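Local atomic coordinates of HTH cro/C1-type domain-containing protein (Pseudomonas aeruginosa PAO1, PDB entry 7CSV), a protein that is the dimeric antitoxin HigA, which acts as a regulatory factor by recognising specific pseudopalindromic DNA motifs. Residues Pro11-Ile14 with Leu15-Phe19; Ser52-Met55 with Ala56-Gly60; Asn72-Ser75 with Glu76-Ala80. All coordinates share one frame; numbering follows the deposited sequence.

Contact 1 (Pro11-Ile14 with Leu15-Phe19); sequences PGEI and LRDEF
One face of the R16 guanidinium has E13 CA 3.5 Å above its plane, offset toward the rim, with G12 O on the same side. At the other end of the segment the F19 ring presents its edge to a carbonyl, with I14 O in the ring plane 3.6 Å from F19 CD1. A bend at chi3 (-32°) contributes to turning R16 back over the preceding turn, and R16 CG passes 3.2 Å from G12 O on the way. E13, extended beyond CG, runs across it, the carboxylate and guanidinium planes 42° apart; E13 OE2 and R16 NH1 remain 4.6 Å apart, beyond a salt bridge. The acid partner of R16 NH2 is instead E47, and the same nitrogen also donates to V45 O, so NH2 has two partners, which would restrict how the group turns. E13 CG also comes near D17 OD2, and the two carboxylates, 4.5 Å apart at E13 OE1 and D17 OD2, would probably disfavour each other's charge.

Four i to i+4 backbone bonds, from L15, R16, D17 and E18 N to P11, G12, E13 and I14 O, carry the helix through this region. The next, F19 N to L15 O, is weak at 3.2 Å, where a wider pi-type turn covers 16-19. I14 CG2 meets F19 CE1 at 4.2 Å. P11 and I14 rest on helix 67-93, while L15 packs against side chains of helices 38-45, 53-63 and 67-93, and the F19 ring meets those of F63 and W70.

Contact 2 (Ser52-Met55 with Ala56-Gly60); sequences SADM and AIRLG
D54 and R58, one helical turn apart, are joined by a salt bridge: R58 NE donates to D54 OD2 at 2.9 Å, with a nearly straight N-H...O angle of 169°. The carboxylate oxygen lies in the guanidinium plane, at its edge. At D54 OD2 the donor arrives on the syn side but 33° out of the carboxylate plane, and the two flat groups are not coplanar. The torsions explain the reach. D54 swings CG opposite its own backbone N (chi1 -178°), and R58 is extended from CG to NE, which carries the chain past D54 O, 3.3 Å from R58 CG, and leaves NE beside the acid.

Beside this pair, M55 curls at chi2 and chi3 to bring its methyl back over L59; M55 CE is 3.7 Å from L59 CG. L59 CG in turn rests on M55 O at 3.3 Å, so backbone and thioether end both pack against the leucine.

The next shell holds the start of the helix: S52 is the N-cap, its OG accepting from M55 N at 3.1 Å and its carbonyl O taking A56 N at 2.8 Å. R58 NH1 continues outward to a salt bridge with E93 of the second subunit, so the guanidinium links D54 to that chain, and I57 and A53 pack on L79 and A82 of the second subunit. On the inner side L59 touches L30, L34 and W70. The result is an N-capped amphipathic helix of a helix-turn-helix domain, with its apolar side in the helical bundle and an i to i+4 salt bridge at the dimer interface.

Contact 3 (Asn72-Ser75 with Glu76-Ala80); sequences NLQS and EYSLA
Q74 and S78 meet through their side chains: Q74 NE2 donates to S78 OG at 3.1 Å with a bent N-H...O angle of 141°, the hydroxyl oxygen tilted out of the amide plane. Q74 first leaves the helix with CG opposite the backbone N, then folds at chi2 (64°), which turns its amide forward along the axis to the serine. S78 OG, at chi1 -66°, is swung beside its own N and faces back to meet it. The other amide atom, Q74 OE1, accepts from I51 N, so both ends of the group are held and its rotation is fixed. Q74 NE2 also comes 4.0 Å from Y77 CD2, with the amide and ring planes steeply inclined.

On another side, L79 CG lies 3.3 Å from S75 O, the carbonyl that also accepts L79 N at 2.8 Å. S75 OG and E76 OE2 both hydrogen-bond Q68 of the second subunit. Across the dimer interface S78 packs on A53 of the second subunit. Within the fold, L73, Q74 and Y77 lie against helix 11-23 at I14 and P11, and Y77 meets the H10 ring edge-to-face.

Overall arrangement
The three contacts come in series along a chain whose regular structure is all helix, on helices 11-23, 53-63 and 67-93. Their centres are about 14 to 15 Å apart, yet contact 1 touches both others: L15 CD1 reaches L59 CD2 at 4.1 Å, and I14 CD1 reaches L73 CD2 at 3.5 Å. Contacts 2 and 3 do not touch, their nearest atoms being about 6 Å apart. Contact 1 thus bridges them within the chain and meets no other subunit, whereas 52-60 and 72-80 both reach the second one. This connects the first helix to a dimer interface to which helices 53-63 and 67-93 contribute, consistent with recognition of pseudopalindromic DNA by paired subunits.

Contact 1 (Pro11-Ile14 with Leu15-Phe19)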
ATOM      1  N   PRO A  11      -3.216 -10.633   2.451  1.00 12.60           N
ATOM      2  CA  PRO A  11      -3.920 -10.663   1.163  1.00 13.15           C
ATOM      3  C   PRO A  11      -3.988 -12.043   0.547  1.00 13.56           C
ATOM      4  O   PRO A  11      -4.939 -12.330  -0.188  1.00 13.92           O
ATOM      5  CB  PRO A  11      -3.090  -9.720   0.282  1.00 16.33           C
ATOM      6  CG  PRO A  11      -2.384  -8.822   1.246  1.00 13.86           C
ATOM      7  CD  PRO A  11      -2.154  -9.610   2.493  1.00 12.86           C
ATOM      8  N   GLY A  12      -2.997 -12.896   0.799  1.00 12.93           N
ATOM      9  CA  GLY A  12      -3.017 -14.231   0.227  1.00 13.60           C
ATOM     10  C   GLY A  12      -4.164 -15.071   0.738  1.00 17.46           C
ATOM     11  O   GLY A  12      -4.649 -15.961   0.036  1.00 15.39           O
ATOM     12  N   GLU A  13      -4.630 -14.790   1.956  1.00 14.83           N
ATOM     13  CA  GLU A  13      -5.801 -15.487   2.471  1.00 16.29           C
ATOM     14  C   GLU A  13      -7.040 -15.171   1.641  1.00 15.81           C
ATOM     15  O   GLU A  13      -7.838 -16.066   1.333  1.00 15.21           O
ATOM     16  CB  GLU A  13      -6.009 -15.113   3.936  1.00 19.38           C
ATOM     17  CG  GLU A  13      -7.260 -15.673   4.575  1.00 23.07           C
ATOM     18  CD  GLU A  13      -7.355 -15.265   6.034  1.00 24.64           C
ATOM     19  OE1 GLU A  13      -8.441 -14.846   6.475  1.00 32.67           O
ATOM     20  OE2 GLU A  13      -6.326 -15.335   6.735  1.00 27.05           O
ATOM     21  N   ILE A  14      -7.216 -13.902   1.271  1.00 12.75           N
ATOM     22  CA  ILE A  14      -8.341 -13.520   0.424  1.00 14.81           C
ATOM     23  C   ILE A  14      -8.162 -14.066  -0.987  1.00 13.82           C
ATOM     24  O   ILE A  14      -9.135 -14.488  -1.629  1.00 13.59           O
ATOM     25  CB  ILE A  14      -8.505 -11.991   0.435  1.00 16.79           C
ATOM     26  CG1 ILE A  14      -8.989 -11.554   1.825  1.00 20.93           C
ATOM     27  CG2 ILE A  14      -9.433 -11.517  -0.687  1.00 18.90           C
ATOM     28  CD1 ILE A  14      -9.355 -10.117   1.928  1.00 29.16           C
ATOM     29  N   LEU A  15      -6.926 -14.064  -1.497  1.00 13.48           N
ATOM     30  CA  LEU A  15      -6.676 -14.658  -2.809  1.00 13.10           C
ATOM     31  C   LEU A  15      -7.057 -16.133  -2.813  1.00 13.05           C
ATOM     32  O   LEU A  15      -7.767 -16.601  -3.718  1.00 12.79           O
ATOM     33  CB  LEU A  15      -5.206 -14.481  -3.189  1.00 13.51           C
ATOM     34  CG  LEU A  15      -4.702 -15.122  -4.478  1.00  9.95           C
ATOM     35  CD1 LEU A  15      -5.544 -14.619  -5.617  1.00 12.34           C
ATOM     36  CD2 LEU A  15      -3.219 -14.779  -4.672  1.00 18.42           C
ATOM     37  N   ARG A  16      -6.605 -16.871  -1.788  1.00 12.70           N
ATOM     38  CA  ARG A  16      -6.926 -18.292  -1.661  1.00 14.01           C
ATOM     39  C   ARG A  16      -8.434 -18.504  -1.585  1.00 16.47           C
ATOM     40  O   ARG A  16      -9.000 -19.305  -2.330  1.00 14.79           O
ATOM     41  CB  ARG A  16      -6.259 -18.884  -0.407  1.00 20.18           C
ATOM     42  CG  ARG A  16      -4.767 -19.140  -0.497  1.00 26.54           C
ATOM     43  CD  ARG A  16      -4.269 -20.014   0.673  1.00 28.56           C
ATOM     44  NE  ARG A  16      -5.020 -19.787   1.911  1.00 28.21           N
ATOM     45  CZ  ARG A  16      -4.613 -19.023   2.922  1.00 30.08           C
ATOM     46  NH1 ARG A  16      -5.383 -18.886   3.993  1.00 30.79           N
ATOM     47  NH2 ARG A  16      -3.439 -18.394   2.884  1.00 27.39           N
ATOM     48  N   ASP A  17      -9.095 -17.806  -0.662  1.00 13.74           N
ATOM     49  CA  ASP A  17     -10.473 -18.129  -0.307  1.00 18.97           C
ATOM     50  C   ASP A  17     -11.477 -17.614  -1.328  1.00 19.18           C
ATOM     51  O   ASP A  17     -12.430 -18.323  -1.665  1.00 22.16           O
ATOM     52  CB  ASP A  17     -10.830 -17.551   1.064  1.00 16.33           C
ATOM     53  CG  ASP A  17     -10.071 -18.196   2.201  1.00 22.91           C
ATOM     54  OD1 ASP A  17      -9.506 -19.289   2.020  1.00 21.04           O
ATOM     55  OD2 ASP A  17     -10.033 -17.585   3.284  1.00 20.68           O
ATOM     56  N   GLU A  18     -11.315 -16.372  -1.804  1.00 15.81           N
ATOM     57  CA  GLU A  18     -12.333 -15.739  -2.629  1.00 16.37           C
ATOM     58  C   GLU A  18     -12.050 -15.847  -4.114  1.00 15.60           C
ATOM     59  O   GLU A  18     -12.907 -15.467  -4.919  1.00 16.24           O
ATOM     60  CB  GLU A  18     -12.484 -14.260  -2.263  1.00 19.03           C
ATOM     61  CG  GLU A  18     -12.798 -14.021  -0.815  1.00 18.67           C
ATOM     62  CD  GLU A  18     -14.161 -14.541  -0.438  1.00 26.20           C
ATOM     63  OE1 GLU A  18     -14.951 -14.865  -1.341  1.00 29.82           O
ATOM     64  OE2 GLU A  18     -14.444 -14.624   0.761  1.00 23.93           O
ATOM     65  N   PHE A  19     -10.871 -16.326  -4.498  1.00 14.41           N
ATOM     66  CA  PHE A  19     -10.551 -16.389  -5.918  1.00 16.22           C
ATOM     67  C   PHE A  19     -10.074 -17.779  -6.322  1.00 14.83           C
ATOM     68  O   PHE A  19     -10.692 -18.411  -7.185  1.00 19.03           O
ATOM     69  CB  PHE A  19      -9.523 -15.309  -6.262  1.00 15.83           C
ATOM     70  CG  PHE A  19     -10.057 -13.912  -6.116  1.00 12.94           C
ATOM     71  CD1 PHE A  19      -9.986 -13.248  -4.904  1.00 16.83           C
ATOM     72  CD2 PHE A  19     -10.659 -13.269  -7.197  1.00 15.83           C
ATOM     73  CE1 PHE A  19     -10.492 -11.970  -4.766  1.00 14.49           C
ATOM     74  CE2 PHE A  19     -11.158 -11.990  -7.068  1.00 14.35           C
ATOM     75  CZ  PHE A  19     -11.071 -11.335  -5.842  1.00 12.40           C
TER

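Contact 2 (Ser52-Met55 with Ala56-Gly60)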
ATOM      1  N   SER A  52       2.989  -6.827  -4.547  1.00 10.80           N
ATOM      2  CA  SER A  52       3.630  -5.674  -5.150  1.00 10.07           C
ATOM      3  C   SER A  52       2.662  -4.954  -6.092  1.00 12.74           C
ATOM      4  O   SER A  52       1.638  -5.498  -6.513  1.00  8.68           O
ATOM      5  CB  SER A  52       4.867  -6.098  -5.936  1.00 11.84           C
ATOM      6  OG  SER A  52       4.475  -6.819  -7.104  1.00 10.80           O
ATOM      7  N   ALA A  53       3.023  -3.719  -6.450  1.00  9.74           N
ATOM      8  CA  ALA A  53       2.210  -2.971  -7.405  1.00  9.28           C
ATOM      9  C   ALA A  53       2.063  -3.736  -8.708  1.00 10.10           C
ATOM     10  O   ALA A  53       0.964  -3.815  -9.263  1.00  9.52           O
ATOM     11  CB  ALA A  53       2.820  -1.598  -7.666  1.00  9.96           C
ATOM     12  N   ASP A  54       3.166  -4.289  -9.217  1.00 10.16           N
ATOM     13  CA  ASP A  54       3.112  -5.036 -10.472  1.00 11.23           C
ATOM     14  C   ASP A  54       2.182  -6.229 -10.336  1.00  9.27           C
ATOM     15  O   ASP A  54       1.341  -6.470 -11.204  1.00 10.26           O
ATOM     16  CB  ASP A  54       4.524  -5.472 -10.871  1.00 13.24           C
ATOM     17  CG  ASP A  54       4.571  -6.206 -12.195  1.00 19.02           C
ATOM     18  OD1 ASP A  54       4.625  -5.533 -13.242  1.00 21.81           O
ATOM     19  OD2 ASP A  54       4.587  -7.455 -12.176  1.00 22.57           O
ATOM     20  N   MET A  55       2.259  -6.935  -9.200  1.00  8.87           N
ATOM     21  CA  MET A  55       1.388  -8.086  -8.982  1.00 10.11           C
ATOM     22  C   MET A  55      -0.070  -7.668  -8.847  1.00  9.20           C
ATOM     23  O   MET A  55      -0.966  -8.406  -9.261  1.00 11.12           O
ATOM     24  CB  MET A  55       1.831  -8.852  -7.731  1.00  9.92           C
ATOM     25  CG  MET A  55       2.777 -10.004  -8.035  1.00 22.03           C
ATOM     26  SD  MET A  55       2.057 -11.304  -9.074  1.00 22.77           S
ATOM     27  CE  MET A  55       0.484 -11.575  -8.311  1.00 15.13           C
ATOM     28  N   ALA A  56      -0.328  -6.504  -8.235  1.00  9.54           N
ATOM     29  CA  ALA A  56      -1.701  -6.025  -8.106  1.00  6.56           C
ATOM     30  C   ALA A  56      -2.313  -5.736  -9.461  1.00  9.70           C
ATOM     31  O   ALA A  56      -3.506  -5.981  -9.683  1.00 10.32           O
ATOM     32  CB  ALA A  56      -1.743  -4.761  -7.250  1.00  9.75           C
ATOM     33  N   ILE A  57      -1.520  -5.171 -10.368  1.00  8.34           N
ATOM     34  CA  ILE A  57      -2.021  -4.930 -11.722  1.00  9.47           C
ATOM     35  C   ILE A  57      -2.316  -6.254 -12.424  1.00  9.96           C
ATOM     36  O   ILE A  57      -3.345  -6.398 -13.098  1.00  9.87           O
ATOM     37  CB  ILE A  57      -1.020  -4.066 -12.509  1.00  8.26           C
ATOM     38  CG1 ILE A  57      -0.911  -2.670 -11.877  1.00 10.91           C
ATOM     39  CG2 ILE A  57      -1.437  -3.944 -13.982  1.00  8.79           C
ATOM     40  CD1 ILE A  57       0.263  -1.855 -12.395  1.00 11.00           C
ATOM     41  N   ARG A  58      -1.443  -7.251 -12.249  1.00  8.92           N
ATOM     42  CA  ARG A  58      -1.673  -8.560 -12.858  1.00  9.48           C
ATOM     43  C   ARG A  58      -2.926  -9.222 -12.300  1.00  8.95           C
ATOM     44  O   ARG A  58      -3.744  -9.753 -13.055  1.00  9.16           O
ATOM     45  CB  ARG A  58      -0.451  -9.462 -12.667  1.00 11.40           C
ATOM     46  CG  ARG A  58       0.809  -8.915 -13.303  1.00 12.00           C
ATOM     47  CD  ARG A  58       1.993  -9.851 -13.171  1.00 13.81           C
ATOM     48  NE  ARG A  58       3.148  -9.273 -13.860  1.00 18.87           N
ATOM     49  CZ  ARG A  58       3.461  -9.486 -15.137  1.00 20.15           C
ATOM     50  NH1 ARG A  58       2.732 -10.300 -15.900  1.00 14.87           N
ATOM     51  NH2 ARG A  58       4.517  -8.884 -15.661  1.00 23.81           N
ATOM     52  N   LEU A  59      -3.099  -9.199 -10.977  1.00  8.55           N
ATOM     53  CA  LEU A  59      -4.275  -9.824 -10.387  1.00  8.95           C
ATOM     54  C   LEU A  59      -5.547  -9.094 -10.782  1.00 12.26           C
ATOM     55  O   LEU A  59      -6.578  -9.726 -11.046  1.00 14.03           O
ATOM     56  CB  LEU A  59      -4.132  -9.856  -8.865  1.00  8.29           C
ATOM     57  CG  LEU A  59      -3.095 -10.815  -8.321  1.00 10.17           C
ATOM     58  CD1 LEU A  59      -2.712 -10.419  -6.888  1.00 10.70           C
ATOM     59  CD2 LEU A  59      -3.663 -12.238  -8.348  1.00 12.99           C
ATOM     60  N   GLY A  60      -5.505  -7.762 -10.811  1.00 10.25           N
ATOM     61  CA  GLY A  60      -6.670  -7.017 -11.262  1.00 10.22           C
ATOM     62  C   GLY A  60      -7.046  -7.376 -12.685  1.00 12.17           C
ATOM     63  O   GLY A  60      -8.219  -7.600 -12.990  1.00 12.75           O
TER

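Contact 3 (Asn72-Ser75 with Glu76-Ala80)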
ATOM      1  N   ASN A  72      -5.083  -2.280  -1.511  1.00  9.76           N
ATOM      2  CA  ASN A  72      -5.769  -1.912  -0.272  1.00 11.46           C
ATOM      3  C   ASN A  72      -5.725  -3.056   0.732  1.00 11.93           C
ATOM      4  O   ASN A  72      -5.560  -2.827   1.936  1.00 11.85           O
ATOM      5  CB  ASN A  72      -7.221  -1.510  -0.566  1.00 11.53           C
ATOM      6  CG  ASN A  72      -7.342  -0.162  -1.283  1.00 15.88           C
ATOM      7  OD1 ASN A  72      -6.401   0.644  -1.303  1.00 17.31           O
ATOM      8  ND2 ASN A  72      -8.515   0.087  -1.866  1.00 12.13           N
ATOM      9  N   LEU A  73      -5.859  -4.303   0.259  1.00 12.38           N
ATOM     10  CA  LEU A  73      -5.702  -5.438   1.166  1.00 12.64           C
ATOM     11  C   LEU A  73      -4.284  -5.494   1.711  1.00 11.30           C
ATOM     12  O   LEU A  73      -4.070  -5.767   2.900  1.00 11.89           O
ATOM     13  CB  LEU A  73      -6.034  -6.743   0.448  1.00 10.70           C
ATOM     14  CG  LEU A  73      -7.472  -6.914  -0.036  1.00 12.73           C
ATOM     15  CD1 LEU A  73      -7.603  -8.213  -0.820  1.00 12.46           C
ATOM     16  CD2 LEU A  73      -8.427  -6.885   1.153  1.00 11.60           C
ATOM     17  N   GLN A  74      -3.304  -5.219   0.853  1.00  9.28           N
ATOM     18  CA  GLN A  74      -1.914  -5.230   1.284  1.00  9.76           C
ATOM     19  C   GLN A  74      -1.649  -4.140   2.311  1.00  9.34           C
ATOM     20  O   GLN A  74      -0.985  -4.380   3.327  1.00 12.73           O
ATOM     21  CB  GLN A  74      -0.995  -5.062   0.072  1.00 11.65           C
ATOM     22  CG  GLN A  74       0.487  -5.007   0.452  1.00  9.56           C
ATOM     23  CD  GLN A  74       0.965  -6.293   1.064  1.00 10.13           C
ATOM     24  OE1 GLN A  74       0.592  -7.382   0.625  1.00 11.81           O
ATOM     25  NE2 GLN A  74       1.789  -6.185   2.108  1.00 17.69           N
ATOM     26  N   SER A  75      -2.150  -2.932   2.061  1.00  9.49           N
ATOM     27  CA  SER A  75      -1.902  -1.849   3.004  1.00 10.87           C
ATOM     28  C   SER A  75      -2.539  -2.146   4.352  1.00 12.86           C
ATOM     29  O   SER A  75      -1.953  -1.849   5.405  1.00 11.77           O
ATOM     30  CB  SER A  75      -2.419  -0.530   2.446  1.00 11.96           C
ATOM     31  OG  SER A  75      -3.815  -0.554   2.305  1.00 17.76           O
ATOM     32  N   GLU A  76      -3.745  -2.725   4.354  1.00  9.40           N
ATOM     33  CA  GLU A  76      -4.343  -3.081   5.641  1.00  9.88           C
ATOM     34  C   GLU A  76      -3.451  -4.053   6.403  1.00 12.54           C
ATOM     35  O   GLU A  76      -3.215  -3.873   7.603  1.00 10.28           O
ATOM     36  CB  GLU A  76      -5.744  -3.669   5.455  1.00 10.25           C
ATOM     37  CG  GLU A  76      -6.406  -4.126   6.792  1.00 12.23           C
ATOM     38  CD  GLU A  76      -6.960  -2.991   7.641  1.00 14.33           C
ATOM     39  OE1 GLU A  76      -7.480  -3.283   8.749  1.00 13.47           O
ATOM     40  OE2 GLU A  76      -6.898  -1.811   7.230  1.00 15.80           O
ATOM     41  N   TYR A  77      -2.915  -5.068   5.710  1.00 10.46           N
ATOM     42  CA  TYR A  77      -2.038  -6.044   6.357  1.00 12.00           C
ATOM     43  C   TYR A  77      -0.774  -5.380   6.886  1.00 10.29           C
ATOM     44  O   TYR A  77      -0.363  -5.611   8.033  1.00 10.61           O
ATOM     45  CB  TYR A  77      -1.678  -7.164   5.367  1.00  9.75           C
ATOM     46  CG  TYR A  77      -0.599  -8.094   5.898  1.00 10.30           C
ATOM     47  CD1 TYR A  77      -0.914  -9.148   6.755  1.00 11.90           C
ATOM     48  CD2 TYR A  77       0.735  -7.911   5.545  1.00 14.37           C
ATOM     49  CE1 TYR A  77       0.086 -10.001   7.245  1.00 13.47           C
ATOM     50  CE2 TYR A  77       1.731  -8.747   6.021  1.00 15.06           C
ATOM     51  CZ  TYR A  77       1.408  -9.789   6.865  1.00 15.61           C
ATOM     52  OH  TYR A  77       2.416 -10.611   7.314  1.00 18.07           O
ATOM     53  N   SER A  78      -0.134  -4.555   6.055  1.00  9.04           N
ATOM     54  CA  SER A  78       1.095  -3.893   6.491  1.00 11.15           C
ATOM     55  C   SER A  78       0.825  -2.950   7.654  1.00 10.49           C
ATOM     56  O   SER A  78       1.640  -2.840   8.581  1.00 11.53           O
ATOM     57  CB  SER A  78       1.726  -3.133   5.333  1.00 11.96           C
ATOM     58  OG  SER A  78       2.160  -4.035   4.338  1.00 15.75           O
ATOM     59  N   LEU A  79      -0.310  -2.247   7.618  1.00 10.64           N
ATOM     60  CA  LEU A  79      -0.634  -1.364   8.737  1.00 10.53           C
ATOM     61  C   LEU A  79      -0.892  -2.158  10.003  1.00 11.05           C
ATOM     62  O   LEU A  79      -0.480  -1.743  11.098  1.00 11.66           O
ATOM     63  CB  LEU A  79      -1.848  -0.503   8.403  1.00  9.41           C
ATOM     64  CG  LEU A  79      -1.553   0.676   7.476  1.00 11.81           C
ATOM     65  CD1 LEU A  79      -2.852   1.368   7.075  1.00 13.42           C
ATOM     66  CD2 LEU A  79      -0.584   1.670   8.147  1.00 12.58           C
ATOM     67  N   ALA A  80      -1.578  -3.297   9.886  1.00  9.32           N
ATOM     68  CA  ALA A  80      -1.886  -4.076  11.087  1.00 11.65           C
ATOM     69  C   ALA A  80      -0.612  -4.581  11.752  1.00 10.50           C
ATOM     70  O   ALA A  80      -0.447  -4.491  12.976  1.00 11.79           O
ATOM     71  CB  ALA A  80      -2.813  -5.237  10.736  1.00 12.30           C
TER